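Major capsid protein (PDB 5J7O) builds the capsid shell of a large double-stranded DNA virus as a double jelly-roll protein, probably in trimeric capsomers. Local coordinates at residues S483-V489 against F503-Q509. Residues are numbered along the deposited sequence; the frame is centred on the assembly and turned at random.
Sequences SQSYARV and FKQSASQ
Build two extended strands, 483-489 and 503-509, as an antiparallel pair whose axes approach to 4.6 Å at 165°. Start the second strand at Phe-503: its t rotamer brings the ring against Arg-488, whose guanidinium lies over the ring face, a cation-pi contact (Arg-488 CZ to centroid 4.1 Å, 16° off the normal). Arg-488 NH1 donates a weak hydrogen bond to Phe-503 O (3.0 Å). Lys-504 and Val-489 make a hydrogen-bonded pair, Lys-504 N to Val-489 O 2.9 Å, Val-489 N to Lys-504 O 3.3 Å (weak); Lys-504 NZ forms a salt bridge with Asp-493 of the third subunit. Gln-505 opposes Arg-488 in a non-hydrogen-bonded pair, its CG over one guanidinium face. Ser-506 and Ala-487 are hydrogen-bonded (Ala-487 N to Ser-506 O 2.8 Å; Ser-506 N to Ala-487 O 2.8 Å, weak). Ala-507 opposes Tyr-486 in a non-hydrogen-bonded pair, Ala-507 CB 3.7 Å from Tyr-486 CD1. Ser-508 returns to the hydrogen-bonded type: Ser-485 N to Ser-508 O 2.9 Å, Ser-508 N to Ser-485 O 3.1 Å, and p rotamers on the same face bring Ser-485 OG and Ser-508 OG to a very short 2.4 Å. Gln-509 closes with a non-hydrogen-bonded pair, its NE2 donating to Gln-484 OE1 (3.0 Å). This is the regular alternation of an antiparallel hairpin, joined by the 12-residue loop 491-502. Strand 473-490 is outermost within the chain of a mixed sheet; 503-521 pairs on its other edge, in parallel, with strand 364-375. The serine face packs against both other subunits, Ser-508 OG bonding Tyr-486 N of the third, at the trimer interface.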
loop_
_atom_site.group_PDB
_atom_site.type_symbol
_atom_site.label_atom_id
_atom_site.label_comp_id
_atom_site.label_asym_id
_atom_site.label_seq_id
_atom_site.Cartn_x
_atom_site.Cartn_y
_atom_site.Cartn_z
ATOM N N SER B 483 23.794 -10.646 13.723
ATOM C CA SER B 483 23.700 -11.961 14.344
ATOM C C SER B 483 24.700 -12.032 15.491
ATOM O O SER B 483 25.913 -11.962 15.267
ATOM C CB SER B 483 23.968 -13.072 13.328
ATOM O OG SER B 483 22.965 -13.109 12.329
ATOM N N GLN B 484 24.191 -12.157 16.713
ATOM C CA GLN B 484 25.023 -12.286 17.901
ATOM C C GLN B 484 25.065 -13.743 18.342
ATOM O O GLN B 484 24.039 -14.429 18.356
ATOM C CB GLN B 484 24.492 -11.410 19.039
ATOM C CG GLN B 484 25.207 -11.604 20.370
ATOM C CD GLN B 484 26.563 -10.925 20.418
ATOM O OE1 GLN B 484 26.665 -9.711 20.250
ATOM N NE2 GLN B 484 27.611 -11.707 20.650
ATOM N N SER B 485 26.259 -14.213 18.697
ATOM C CA SER B 485 26.436 -15.574 19.174
ATOM C C SER B 485 27.363 -15.573 20.378
ATOM O O SER B 485 28.212 -14.691 20.528
ATOM C CB SER B 485 27.008 -16.490 18.085
ATOM O OG SER B 485 28.387 -16.239 17.874
ATOM N N TYR B 486 27.185 -16.573 21.235
ATOM C CA TYR B 486 28.066 -16.804 22.366
ATOM C C TYR B 486 28.410 -18.283 22.429
ATOM O O TYR B 486 27.637 -19.136 21.986
ATOM C CB TYR B 486 27.430 -16.356 23.689
ATOM C CG TYR B 486 27.014 -14.904 23.707
ATOM C CD1 TYR B 486 27.937 -13.899 23.960
ATOM C CD2 TYR B 486 25.696 -14.540 23.472
ATOM C CE1 TYR B 486 27.559 -12.570 23.975
ATOM C CE2 TYR B 486 25.308 -13.215 23.485
ATOM C CZ TYR B 486 26.243 -12.234 23.737
ATOM O OH TYR B 486 25.857 -10.913 23.751
ATOM N N ALA B 487 29.585 -18.579 22.979
ATOM C CA ALA B 487 30.035 -19.954 23.122
ATOM C C ALA B 487 30.989 -20.043 24.303
ATOM O O ALA B 487 31.855 -19.182 24.477
ATOM C CB ALA B 487 30.718 -20.461 21.845
ATOM N N ARG B 488 30.815 -21.085 25.112
ATOM C CA ARG B 488 31.649 -21.335 26.277
ATOM C C ARG B 488 32.065 -22.798 26.292
ATOM O O ARG B 488 31.248 -23.686 26.030
ATOM C CB ARG B 488 30.912 -20.986 27.577
ATOM C CG ARG B 488 31.014 -19.530 28.012
ATOM C CD ARG B 488 30.329 -19.351 29.359
ATOM N NE ARG B 488 30.760 -18.161 30.087
ATOM C CZ ARG B 488 31.905 -18.069 30.757
ATOM N NH1 ARG B 488 32.749 -19.090 30.771
ATOM N NH2 ARG B 488 32.214 -16.953 31.401
ATOM N N VAL B 489 33.338 -23.044 26.596
ATOM C CA VAL B 489 33.903 -24.390 26.599
ATOM C C VAL B 489 34.891 -24.507 27.754
ATOM O O VAL B 489 35.671 -23.585 28.015
ATOM C CB VAL B 489 34.591 -24.723 25.255
ATOM C CG1 VAL B 489 35.431 -25.987 25.374
ATOM C CG2 VAL B 489 33.562 -24.883 24.142
ATOM N N PHE B 503 37.256 -22.002 31.871
ATOM C CA PHE B 503 35.926 -21.855 31.282
ATOM C C PHE B 503 35.986 -20.696 30.289
ATOM O O PHE B 503 35.658 -19.548 30.596
ATOM C CB PHE B 503 34.892 -21.623 32.378
ATOM C CG PHE B 503 33.474 -21.872 31.954
ATOM C CD1 PHE B 503 33.181 -22.498 30.754
ATOM C CD2 PHE B 503 32.427 -21.464 32.765
ATOM C CE1 PHE B 503 31.868 -22.713 30.376
ATOM C CE2 PHE B 503 31.117 -21.672 32.390
ATOM C CZ PHE B 503 30.835 -22.298 31.196
ATOM N N LYS B 504 36.417 -21.012 29.070
ATOM C CA LYS B 504 36.705 -19.980 28.086
ATOM C C LYS B 504 35.421 -19.371 27.532
ATOM O O LYS B 504 34.360 -20.000 27.519
ATOM C CB LYS B 504 37.540 -20.555 26.944
ATOM C CG LYS B 504 38.800 -21.279 27.391
ATOM C CD LYS B 504 39.716 -20.372 28.192
ATOM C CE LYS B 504 41.022 -21.077 28.521
ATOM N NZ LYS B 504 41.960 -20.211 29.287
ATOM N N GLN B 505 35.537 -18.130 27.061
ATOM C CA GLN B 505 34.427 -17.394 26.477
ATOM C C GLN B 505 34.722 -17.061 25.022
ATOM O O GLN B 505 35.870 -16.805 24.645
ATOM C CB GLN B 505 34.151 -16.092 27.237
ATOM C CG GLN B 505 33.935 -16.262 28.723
ATOM C CD GLN B 505 33.834 -14.935 29.448
ATOM O OE1 GLN B 505 32.945 -14.129 29.171
ATOM N NE2 GLN B 505 34.753 -14.697 30.375
ATOM N N SER B 506 33.669 -17.055 24.210
ATOM C CA SER B 506 33.777 -16.656 22.815
ATOM C C SER B 506 32.458 -16.034 22.383
ATOM O O SER B 506 31.385 -16.447 22.830
ATOM C CB SER B 506 34.136 -17.842 21.912
ATOM O OG SER B 506 34.455 -17.399 20.605
ATOM N N ALA B 507 32.550 -15.030 21.515
ATOM C CA ALA B 507 31.372 -14.316 21.047
ATOM C C ALA B 507 31.658 -13.738 19.671
ATOM O O ALA B 507 32.795 -13.375 19.359
ATOM C CB ALA B 507 30.965 -13.201 22.018
ATOM N N SER B 508 30.614 -13.654 18.848
ATOM C CA SER B 508 30.753 -13.117 17.504
ATOM C C SER B 508 29.535 -12.281 17.139
ATOM O O SER B 508 28.403 -12.629 17.486
ATOM C CB SER B 508 30.946 -14.234 16.467
ATOM O OG SER B 508 29.796 -15.058 16.376
ATOM N N GLN B 509 29.787 -11.169 16.451
ATOM C CA GLN B 509 28.760 -10.374 15.791
ATOM C C GLN B 509 29.062 -10.375 14.301
ATOM O O GLN B 509 30.117 -9.887 13.883
ATOM C CB GLN B 509 28.730 -8.935 16.312
ATOM C CG GLN B 509 28.340 -8.771 17.761
ATOM C CD GLN B 509 28.152 -7.313 18.134
ATOM O OE1 GLN B 509 28.898 -6.444 17.683
ATOM N NE2 GLN B 509 27.141 -7.036 18.950
HETATM O O HOH W 1 27.743 -14.044 14.998
#